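Local structure of pseudouridine synthase (Pyrococcus abyssi, 2AUS) at residues 108-119 with 193-204; 152-160 with 170-178. The protein probably isomerises specific uridines of RNA to pseudouridine, as the archaeal Cbf5 member of the TruB family of pseudouridine synthases. All coordinates share one frame; numbering follows the deposited sequence.

Both contacts belong to one six-stranded antiparallel sheet, with centres about 12 Å apart. Contact 1 pairs strand 108-116 with strand 195-205, while contact 2 is the hairpin of strands 152-164 and 167-174. Strands 108-116 and 167-174 are neighbours, so the sheet runs unbroken from one contact into the other; Glu109 of contact 1 also bonds to Tyr157 of contact 2. Along the chain the hairpin is nested inside the loop closed by contact 1. Helices 122-131 and 180-191 pack on one face, reached by side chains of both contacts. The other face meets another protein chain, mainly through contact 1, so the sheet serves both domain core and subunit interface.

Contact 1. Residues 108-119 with 193-204; sequences KEYVALMHLHGD and VGAHMAELRRTR
Tyr110 and Arg202 face each other as a non-hydrogen-bonded pair in an antiparallel strand pairing interrupted by two classic beta bulges. Ala198 and Glu199 form one, opposite Leu113; Thr203 and Arg204 form the other, opposite Glu109. Between them, Val111 and Arg201 exchange two backbone bonds.

Tyr110 lies against Leu200 and Arg202 of the partner strand. Leu200 CD2 meets its CB and CD1, both at 3.5 Å, and lies close to CG. With CG anti to the carbonyl carbon (chi1 -64°), the ring passes Leu200 so that CD1 also comes 3.5 Å from Arg202 CA. Further out, CE1 lies 3.7 Å from Arg202 CB, the two side chains running alongside and pointing the same way. CZ then nears Arg202 NE, and at the tip OH sits at the edge of the guanidinium, 3.8 Å from NE and too long for a bond; ring and guanidinium planes are turned 62° apart. Arg202 NE is buried without a polar partner, whereas NH1 bonds to Val88 O and NH2 forms a salt bridge to a phosphate ion, probably from the crystallisation liquor. Lys108 CE lies over one face of this guanidinium.

On the opposite face of the sheet, Arg201 is held by salt bridges to Glu210 and Asp52. The hydroxyl of Thr203 donates to Glu109 OE1 over 2.6 Å (OG1 to OE1), approaching from the anti side of the carboxylate. Glu109 OE2 is taken by Tyr157. Beside the Thr203 hydroxyl, its CG2 presses against Val111 CG2 at only 3.4 Å, tighter than ordinary van der Waals contact, the two side chains crossing nearly at right angles.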
loop_
_atom_site.group_PDB
_atom_site.type_symbol
_atom_site.label_atom_id
_atom_site.label_comp_id
_atom_site.label_asym_id
_atom_site.label_seq_id
_atom_site.Cartn_x
_atom_site.Cartn_y
_atom_site.Cartn_z
ATOM N N LYS A 108 5.934 0.411 -28.261
ATOM C CA LYS A 108 6.323 0.241 -26.870
ATOM C C LYS A 108 7.306 -0.887 -26.637
ATOM O O LYS A 108 7.347 -1.866 -27.382
ATOM C CB LYS A 108 5.078 0.041 -26.009
ATOM C CG LYS A 108 4.244 1.304 -25.946
ATOM C CD LYS A 108 2.843 1.052 -25.490
ATOM C CE LYS A 108 2.044 2.343 -25.545
ATOM N NZ LYS A 108 2.085 2.933 -26.902
ATOM N N GLU A 109 8.115 -0.727 -25.601
ATOM C CA GLU A 109 9.085 -1.738 -25.242
ATOM C C GLU A 109 8.838 -2.125 -23.797
ATOM O O GLU A 109 8.534 -1.279 -22.948
ATOM C CB GLU A 109 10.514 -1.211 -25.389
ATOM C CG GLU A 109 11.576 -2.286 -25.172
ATOM C CD GLU A 109 12.986 -1.721 -25.114
ATOM O OE1 GLU A 109 13.284 -0.957 -24.166
ATOM O OE2 GLU A 109 13.786 -2.030 -26.023
ATOM N N TYR A 110 8.967 -3.413 -23.519
ATOM C CA TYR A 110 8.753 -3.916 -22.174
ATOM C C TYR A 110 9.851 -4.896 -21.815
ATOM O O TYR A 110 10.564 -5.407 -22.679
ATOM C CB TYR A 110 7.429 -4.673 -22.099
ATOM C CG TYR A 110 6.184 -3.864 -22.352
ATOM C CD1 TYR A 110 5.470 -3.306 -21.296
ATOM C CD2 TYR A 110 5.692 -3.692 -23.646
ATOM C CE1 TYR A 110 4.291 -2.605 -21.516
ATOM C CE2 TYR A 110 4.511 -2.988 -23.877
ATOM C CZ TYR A 110 3.815 -2.448 -22.807
ATOM O OH TYR A 110 2.644 -1.750 -23.017
ATOM N N VAL A 111 9.986 -5.141 -20.521
ATOM C CA VAL A 111 10.911 -6.140 -20.030
ATOM C C VAL A 111 9.950 -7.018 -19.253
ATOM O O VAL A 111 9.199 -6.531 -18.408
ATOM C CB VAL A 111 11.988 -5.553 -19.111
ATOM C CG1 VAL A 111 12.733 -6.685 -18.402
ATOM C CG2 VAL A 111 12.975 -4.761 -19.946
ATOM N N ALA A 112 9.952 -8.309 -19.548
ATOM C CA ALA A 112 9.021 -9.203 -18.891
ATOM C C ALA A 112 9.631 -10.490 -18.398
ATOM O O ALA A 112 10.574 -11.022 -18.980
ATOM C CB ALA A 112 7.863 -9.520 -19.833
ATOM N N LEU A 113 9.064 -10.981 -17.308
ATOM C CA LEU A 113 9.499 -12.226 -16.713
ATOM C C LEU A 113 8.410 -13.265 -16.989
ATOM O O LEU A 113 7.294 -13.162 -16.489
ATOM C CB LEU A 113 9.693 -12.055 -15.208
ATOM C CG LEU A 113 10.012 -13.354 -14.464
ATOM C CD1 LEU A 113 11.224 -14.019 -15.095
ATOM C CD2 LEU A 113 10.272 -13.049 -12.991
ATOM N N MET A 114 8.750 -14.264 -17.788
ATOM C CA MET A 114 7.804 -15.312 -18.133
ATOM C C MET A 114 8.126 -16.577 -17.348
ATOM O O MET A 114 9.280 -16.995 -17.271
ATOM C CB MET A 114 7.876 -15.602 -19.635
ATOM C CG MET A 114 7.182 -16.896 -20.067
ATOM S SD MET A 114 7.196 -17.111 -21.857
ATOM C CE MET A 114 8.896 -17.665 -22.141
ATOM N N HIS A 115 7.102 -17.180 -16.760
ATOM C CA HIS A 115 7.295 -18.403 -16.007
ATOM C C HIS A 115 6.643 -19.574 -16.742
ATOM O O HIS A 115 5.424 -19.605 -16.903
ATOM C CB HIS A 115 6.688 -18.278 -14.611
ATOM C CG HIS A 115 6.927 -19.477 -13.754
ATOM N ND1 HIS A 115 8.189 -19.859 -13.346
ATOM C CD2 HIS A 115 6.076 -20.415 -13.273
ATOM C CE1 HIS A 115 8.103 -20.981 -12.656
ATOM N NE2 HIS A 115 6.833 -21.340 -12.598
ATOM N N LEU A 116 7.454 -20.527 -17.192
ATOM C CA LEU A 116 6.938 -21.696 -17.900
ATOM C C LEU A 116 6.370 -22.693 -16.898
ATOM O O LEU A 116 6.924 -22.877 -15.814
ATOM C CB LEU A 116 8.048 -22.350 -18.717
ATOM C CG LEU A 116 8.595 -21.438 -19.812
ATOM C CD1 LEU A 116 9.720 -22.134 -20.550
ATOM C CD2 LEU A 116 7.464 -21.054 -20.764
ATOM N N HIS A 117 5.258 -23.326 -17.261
ATOM C CA HIS A 117 4.608 -24.290 -16.385
ATOM C C HIS A 117 5.163 -25.703 -16.537
ATOM O O HIS A 117 4.673 -26.644 -15.914
ATOM C CB HIS A 117 3.099 -24.275 -16.636
ATOM C CG HIS A 117 2.441 -22.984 -16.257
ATOM N ND1 HIS A 117 2.441 -22.502 -14.964
ATOM C CD2 HIS A 117 1.777 -22.067 -17.000
ATOM C CE1 HIS A 117 1.804 -21.345 -14.928
ATOM N NE2 HIS A 117 1.391 -21.058 -16.149
ATOM N N GLY A 118 6.196 -25.838 -17.360
ATOM C CA GLY A 118 6.820 -27.128 -17.577
ATOM C C GLY A 118 8.231 -26.925 -18.084
ATOM O O GLY A 118 8.527 -25.897 -18.696
ATOM N N ASP A 119 9.104 -27.896 -17.839
ATOM C CA ASP A 119 10.492 -27.790 -18.274
ATOM C C ASP A 119 10.636 -27.824 -19.793
ATOM O O ASP A 119 10.049 -28.666 -20.470
ATOM C CB ASP A 119 11.325 -28.908 -17.650
ATOM C CG ASP A 119 11.175 -28.969 -16.144
ATOM O OD1 ASP A 119 11.271 -27.909 -15.494
ATOM O OD2 ASP A 119 10.957 -30.081 -15.613
ATOM N N VAL A 193 4.048 -26.323 -22.946
ATOM C CA VAL A 193 3.933 -26.410 -21.490
ATOM C C VAL A 193 3.076 -25.322 -20.849
ATOM O O VAL A 193 2.611 -25.472 -19.717
ATOM C CB VAL A 193 5.323 -26.370 -20.836
ATOM C CG1 VAL A 193 6.192 -27.468 -21.418
ATOM C CG2 VAL A 193 5.968 -25.001 -21.051
ATOM N N GLY A 194 2.863 -24.230 -21.573
ATOM C CA GLY A 194 2.076 -23.143 -21.024
ATOM C C GLY A 194 2.984 -22.177 -20.281
ATOM O O GLY A 194 4.016 -22.578 -19.738
ATOM N N ALA A 195 2.609 -20.904 -20.257
ATOM C CA ALA A 195 3.418 -19.901 -19.586
ATOM C C ALA A 195 2.568 -18.826 -18.921
ATOM O O ALA A 195 1.440 -18.551 -19.338
ATOM C CB ALA A 195 4.374 -19.270 -20.573
ATOM N N HIS A 196 3.132 -18.222 -17.882
ATOM C CA HIS A 196 2.462 -17.175 -17.126
ATOM C C HIS A 196 3.377 -15.957 -17.057
ATOM O O HIS A 196 4.591 -16.101 -16.903
ATOM C CB HIS A 196 2.180 -17.679 -15.706
ATOM C CG HIS A 196 1.569 -16.653 -14.804
ATOM N ND1 HIS A 196 0.272 -16.207 -14.952
ATOM C CD2 HIS A 196 2.071 -15.997 -13.730
ATOM C CE1 HIS A 196 0.000 -15.323 -14.007
ATOM N NE2 HIS A 196 1.075 -15.177 -13.254
ATOM N N MET A 197 2.800 -14.765 -17.184
ATOM C CA MET A 197 3.581 -13.533 -17.087
ATOM C C MET A 197 3.696 -13.162 -15.598
ATOM O O MET A 197 2.747 -12.646 -15.006
ATOM C CB MET A 197 2.896 -12.401 -17.859
ATOM C CG MET A 197 3.696 -11.113 -17.891
ATOM S SD MET A 197 2.922 -9.853 -18.931
ATOM C CE MET A 197 1.599 -9.299 -17.820
ATOM N N ALA A 198 4.856 -13.435 -15.004
ATOM C CA ALA A 198 5.081 -13.164 -13.584
ATOM C C ALA A 198 5.299 -11.699 -13.250
ATOM O O ALA A 198 4.952 -11.245 -12.164
ATOM C CB ALA A 198 6.261 -13.978 -13.077
ATOM N N GLU A 199 5.885 -10.954 -14.177
ATOM C CA GLU A 199 6.147 -9.546 -13.924
ATOM C C GLU A 199 6.327 -8.816 -15.241
ATOM O O GLU A 199 6.838 -9.379 -16.207
ATOM C CB GLU A 199 7.411 -9.406 -13.069
ATOM C CG GLU A 199 7.531 -8.071 -12.362
ATOM C CD GLU A 199 8.819 -7.950 -11.575
ATOM O OE1 GLU A 199 9.199 -8.932 -10.897
ATOM O OE2 GLU A 199 9.450 -6.871 -11.629
ATOM N N LEU A 200 5.923 -7.552 -15.263
ATOM C CA LEU A 200 6.014 -6.745 -16.469
ATOM C C LEU A 200 6.431 -5.315 -16.138
ATOM O O LEU A 200 5.930 -4.725 -15.189
ATOM C CB LEU A 200 4.653 -6.716 -17.165
ATOM C CG LEU A 200 4.574 -6.555 -18.687
ATOM C CD1 LEU A 200 3.449 -5.597 -19.012
ATOM C CD2 LEU A 200 5.895 -6.067 -19.259
ATOM N N ARG A 201 7.340 -4.762 -16.932
ATOM C CA ARG A 201 7.801 -3.393 -16.739
ATOM C C ARG A 201 7.942 -2.728 -18.103
ATOM O O ARG A 201 8.628 -3.246 -18.985
ATOM C CB ARG A 201 9.156 -3.374 -16.024
ATOM C CG ARG A 201 9.741 -1.971 -15.845
ATOM C CD ARG A 201 11.083 -2.005 -15.125
ATOM N NE ARG A 201 11.755 -0.705 -15.146
ATOM C CZ ARG A 201 11.354 0.360 -14.455
ATOM N NH1 ARG A 201 10.282 0.283 -13.681
ATOM N NH2 ARG A 201 12.022 1.509 -14.542
ATOM N N ARG A 202 7.280 -1.591 -18.289
ATOM C CA ARG A 202 7.381 -0.884 -19.553
ATOM C C ARG A 202 8.661 -0.055 -19.511
ATOM O O ARG A 202 8.886 0.717 -18.579
ATOM C CB ARG A 202 6.178 0.031 -19.766
ATOM C CG ARG A 202 6.234 0.795 -21.086
ATOM C CD ARG A 202 5.253 1.953 -21.094
ATOM N NE ARG A 202 3.918 1.519 -21.461
ATOM C CZ ARG A 202 2.823 2.251 -21.334
ATOM N NH1 ARG A 202 2.877 3.478 -20.833
ATOM N NH2 ARG A 202 1.668 1.747 -21.733
ATOM N N THR A 203 9.502 -0.228 -20.521
ATOM C CA THR A 203 10.764 0.484 -20.580
ATOM C C THR A 203 10.757 1.559 -21.641
ATOM O O THR A 203 11.712 2.317 -21.758
ATOM C CB THR A 203 11.926 -0.478 -20.870
ATOM O OG1 THR A 203 11.686 -1.157 -22.111
ATOM C CG2 THR A 203 12.063 -1.492 -19.742
ATOM N N ARG A 204 9.677 1.629 -22.411
ATOM C CA ARG A 204 9.589 2.625 -23.462
ATOM C C ARG A 204 8.191 2.789 -24.034
ATOM O O ARG A 204 7.464 1.821 -24.236
ATOM C CB ARG A 204 10.564 2.257 -24.584
ATOM C CG ARG A 204 10.599 3.213 -25.757
ATOM C CD ARG A 204 11.828 2.940 -26.610
ATOM N NE ARG A 204 11.909 3.824 -27.768
ATOM C CZ ARG A 204 11.926 5.153 -27.702
ATOM N NH1 ARG A 204 11.866 5.767 -26.524
ATOM N NH2 ARG A 204 12.004 5.872 -28.814
#

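Contact 2. Residues 152-160 with 170-178. With PO4 (phosphate ion), chain E.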
loop_
_atom_site.group_PDB
_atom_site.type_symbol
_atom_site.label_atom_id
_atom_site.label_comp_id
_atom_site.label_asym_id
_atom_site.label_seq_id
_atom_site.Cartn_x
_atom_site.Cartn_y
_atom_site.Cartn_z
ATOM N N THR A 152 -4.522 -8.378 -34.956
ATOM C CA THR A 152 -3.186 -8.634 -35.486
ATOM C C THR A 152 -2.244 -7.490 -35.136
ATOM O O THR A 152 -2.483 -6.345 -35.506
ATOM C CB THR A 152 -3.214 -8.822 -37.025
ATOM O OG1 THR A 152 -1.875 -8.830 -37.533
ATOM C CG2 THR A 152 -3.993 -7.702 -37.690
ATOM N N ARG A 153 -1.174 -7.800 -34.413
ATOM C CA ARG A 153 -0.209 -6.782 -34.009
ATOM C C ARG A 153 1.204 -7.225 -34.321
ATOM O O ARG A 153 1.463 -8.411 -34.494
ATOM C CB ARG A 153 -0.350 -6.480 -32.512
ATOM C CG ARG A 153 -1.484 -5.521 -32.181
ATOM C CD ARG A 153 -1.153 -4.120 -32.681
ATOM N NE ARG A 153 -2.230 -3.167 -32.421
ATOM C CZ ARG A 153 -3.364 -3.111 -33.115
ATOM N NH1 ARG A 153 -3.569 -3.949 -34.124
ATOM N NH2 ARG A 153 -4.301 -2.228 -32.785
ATOM N N LYS A 154 2.125 -6.274 -34.378
ATOM C CA LYS A 154 3.499 -6.606 -34.703
ATOM C C LYS A 154 4.493 -6.519 -33.548
ATOM O O LYS A 154 4.515 -5.550 -32.787
ATOM C CB LYS A 154 3.977 -5.720 -35.857
ATOM C CG LYS A 154 5.375 -6.039 -36.344
ATOM C CD LYS A 154 5.670 -5.341 -37.666
ATOM C CE LYS A 154 7.076 -5.668 -38.163
ATOM N NZ LYS A 154 7.277 -7.140 -38.310
ATOM N N VAL A 155 5.304 -7.566 -33.431
ATOM C CA VAL A 155 6.349 -7.650 -32.426
ATOM C C VAL A 155 7.638 -7.344 -33.184
ATOM O O VAL A 155 8.068 -8.121 -34.028
ATOM C CB VAL A 155 6.420 -9.063 -31.823
ATOM C CG1 VAL A 155 7.592 -9.166 -30.853
ATOM C CG2 VAL A 155 5.118 -9.382 -31.109
ATOM N N TYR A 156 8.241 -6.204 -32.893
ATOM C CA TYR A 156 9.456 -5.792 -33.578
ATOM C C TYR A 156 10.688 -6.588 -33.186
ATOM O O TYR A 156 11.580 -6.803 -34.008
ATOM C CB TYR A 156 9.697 -4.309 -33.329
ATOM C CG TYR A 156 8.546 -3.448 -33.797
ATOM C CD1 TYR A 156 8.207 -3.379 -35.150
ATOM C CD2 TYR A 156 7.783 -2.715 -32.886
ATOM C CE1 TYR A 156 7.135 -2.604 -35.581
ATOM C CE2 TYR A 156 6.711 -1.933 -33.310
ATOM C CZ TYR A 156 6.392 -1.885 -34.657
ATOM O OH TYR A 156 5.326 -1.126 -35.084
ATOM N N TYR A 157 10.742 -7.022 -31.931
ATOM C CA TYR A 157 11.878 -7.788 -31.453
ATOM C C TYR A 157 11.647 -8.399 -30.083
ATOM O O TYR A 157 10.922 -7.852 -29.254
ATOM C CB TYR A 157 13.141 -6.912 -31.421
ATOM C CG TYR A 157 13.041 -5.674 -30.546
ATOM C CD1 TYR A 157 13.180 -5.751 -29.157
ATOM C CD2 TYR A 157 12.807 -4.425 -31.110
ATOM C CE1 TYR A 157 13.092 -4.606 -28.355
ATOM C CE2 TYR A 157 12.714 -3.279 -30.324
ATOM C CZ TYR A 157 12.859 -3.373 -28.949
ATOM O OH TYR A 157 12.779 -2.223 -28.187
ATOM N N ILE A 158 12.259 -9.556 -29.875
ATOM C CA ILE A 158 12.188 -10.268 -28.615
ATOM C C ILE A 158 13.622 -10.638 -28.292
ATOM O O ILE A 158 14.214 -11.491 -28.949
ATOM C CB ILE A 158 11.357 -11.558 -28.719
ATOM C CG1 ILE A 158 9.880 -11.211 -28.903
ATOM C CG2 ILE A 158 11.549 -12.398 -27.468
ATOM C CD1 ILE A 158 8.977 -12.425 -29.006
ATOM N N GLU A 159 14.182 -9.971 -27.292
ATOM C CA GLU A 159 15.549 -10.212 -26.869
ATOM C C GLU A 159 15.563 -10.911 -25.511
ATOM O O GLU A 159 15.202 -10.325 -24.493
ATOM C CB GLU A 159 16.292 -8.881 -26.786
ATOM C CG GLU A 159 17.560 -8.920 -25.952
ATOM C CD GLU A 159 18.095 -7.529 -25.659
ATOM O OE1 GLU A 159 17.313 -6.676 -25.180
ATOM O OE2 GLU A 159 19.300 -7.293 -25.896
ATOM N N ILE A 160 15.972 -12.174 -25.502
ATOM C CA ILE A 160 16.042 -12.933 -24.261
ATOM C C ILE A 160 17.256 -12.481 -23.465
ATOM O O ILE A 160 18.392 -12.583 -23.928
ATOM C CB ILE A 160 16.147 -14.442 -24.539
ATOM C CG1 ILE A 160 14.863 -14.924 -25.217
ATOM C CG2 ILE A 160 16.389 -15.198 -23.236
ATOM C CD1 ILE A 160 14.858 -16.387 -25.579
ATOM N N PHE A 170 12.909 -11.466 -20.643
ATOM C CA PHE A 170 13.155 -10.967 -21.987
ATOM C C PHE A 170 12.660 -9.555 -22.226
ATOM O O PHE A 170 11.789 -9.056 -21.515
ATOM C CB PHE A 170 12.541 -11.915 -23.018
ATOM C CG PHE A 170 11.037 -11.927 -23.031
ATOM C CD1 PHE A 170 10.330 -11.180 -23.968
ATOM C CD2 PHE A 170 10.327 -12.718 -22.132
ATOM C CE1 PHE A 170 8.934 -11.224 -24.016
ATOM C CE2 PHE A 170 8.935 -12.768 -22.170
ATOM C CZ PHE A 170 8.237 -12.019 -23.118
ATOM N N ARG A 171 13.247 -8.914 -23.229
ATOM C CA ARG A 171 12.885 -7.558 -23.609
ATOM C C ARG A 171 12.149 -7.682 -24.931
ATOM O O ARG A 171 12.549 -8.458 -25.796
ATOM C CB ARG A 171 14.144 -6.706 -23.772
ATOM C CG ARG A 171 13.919 -5.380 -24.476
ATOM C CD ARG A 171 15.206 -4.567 -24.502
ATOM N NE ARG A 171 15.450 -3.935 -23.210
ATOM C CZ ARG A 171 16.605 -3.971 -22.556
ATOM N NH1 ARG A 171 17.645 -4.619 -23.068
ATOM N NH2 ARG A 171 16.724 -3.348 -21.388
ATOM N N VAL A 172 11.062 -6.936 -25.081
ATOM C CA VAL A 172 10.278 -7.012 -26.299
ATOM C C VAL A 172 9.798 -5.652 -26.778
ATOM O O VAL A 172 9.308 -4.840 -25.990
ATOM C CB VAL A 172 9.046 -7.939 -26.093
ATOM C CG1 VAL A 172 8.212 -7.447 -24.923
ATOM C CG2 VAL A 172 8.208 -7.982 -27.352
ATOM N N GLY A 173 9.963 -5.409 -28.075
ATOM C CA GLY A 173 9.513 -4.169 -28.678
ATOM C C GLY A 173 8.240 -4.552 -29.404
ATOM O O GLY A 173 8.210 -5.577 -30.089
ATOM N N VAL A 174 7.188 -3.749 -29.259
ATOM C CA VAL A 174 5.917 -4.060 -29.889
ATOM C C VAL A 174 5.172 -2.849 -30.437
ATOM O O VAL A 174 5.417 -1.709 -30.040
ATOM C CB VAL A 174 4.970 -4.759 -28.894
ATOM C CG1 VAL A 174 5.615 -6.026 -28.353
ATOM C CG2 VAL A 174 4.619 -3.799 -27.746
ATOM N N GLU A 175 4.245 -3.121 -31.346
ATOM C CA GLU A 175 3.422 -2.084 -31.944
ATOM C C GLU A 175 2.422 -1.655 -30.868
ATOM O O GLU A 175 2.133 -2.420 -29.948
ATOM C CB GLU A 175 2.681 -2.653 -33.162
ATOM C CG GLU A 175 1.889 -1.631 -33.955
ATOM C CD GLU A 175 1.195 -2.226 -35.173
ATOM O OE1 GLU A 175 0.674 -1.444 -36.003
ATOM O OE2 GLU A 175 1.166 -3.470 -35.300
ATOM N N ALA A 176 1.895 -0.441 -30.971
ATOM C CA ALA A 176 0.925 0.034 -29.992
ATOM C C ALA A 176 -0.266 -0.919 -29.912
ATOM O O ALA A 176 -0.705 -1.456 -30.924
ATOM C CB ALA A 176 0.450 1.425 -30.368
ATOM N N GLY A 177 -0.776 -1.139 -28.705
ATOM C CA GLY A 177 -1.919 -2.021 -28.537
ATOM C C GLY A 177 -1.606 -3.503 -28.413
ATOM O O GLY A 177 -2.519 -4.330 -28.364
ATOM N N THR A 178 -0.328 -3.860 -28.369
ATOM C CA THR A 178 0.028 -5.264 -28.238
ATOM C C THR A 178 -0.032 -5.653 -26.762
ATOM O O THR A 178 0.539 -4.971 -25.907
ATOM C CB THR A 178 1.449 -5.538 -28.773
ATOM O OG1 THR A 178 1.553 -5.056 -30.119
ATOM C CG2 THR A 178 1.745 -7.035 -28.757
HETATM P P PO4 E . -0.456 -0.226 -25.506
HETATM O O1 PO4 E . 0.728 -1.054 -26.010
HETATM O O2 PO4 E . -1.108 0.889 -26.358
HETATM O O3 PO4 E . -0.175 0.318 -24.061
HETATM O O4 PO4 E . -1.475 -1.348 -25.444
HETATM O O HOH W 1 -3.588 0.340 -30.833
#
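Gly173 is met by two consecutive tyrosines, Tyr156 and Tyr157, whose backbone nitrogens both turn to its carbonyl in weak bonds: a classic beta bulge in this antiparallel hairpin. In return Gly173 N donates to Tyr157 O at 2.9 Å. Regular pairing resumes at Glu159 and Arg171, which exchange two short backbone bonds.

Both tyrosines of the bulge also use their rings. Tyr157 CG occupies the position between backbone N and carbonyl carbon (chi1 59°), which folds the ring back over the glycine; Gly173 CA makes a CH-pi contact 3.6 Å from the Tyr157 ring centroid. Tyr156 instead reaches along the partner backbone, its CE2 3.4 Å from Glu175 N.

Apolar contacts fill the other face, where Val155 CG1 meets Val172 CG2 at 3.7 Å and Ile158 CG2 touches Phe170 CD1; helix 180-191 covers Val155, Val172 and Phe170, and helix 122-131 packs on Ile158 and Phe170.

Charged and polar groups mark the two ends. Arg171 NH1 forms a salt bridge with Glu159 OE1 at 3.0 Å, on the syn side of OE1, the side chains alongside and their planes 53° apart. At the far end, Glu175 to Thr178 make a type II turn, where Gly177 N bonds weakly to O1 of a phosphate ion, probably from the crystallisation liquor. Arg153 NE donates to Ala176 O at 2.7 Å, and Glu175 OE2 accepts from Lys154 N through its anti lone pair. Thr178 N and OG1 both reach Glu175 O from the same face of its plane, so the turn is fixed from inside as well as from strand 152-164.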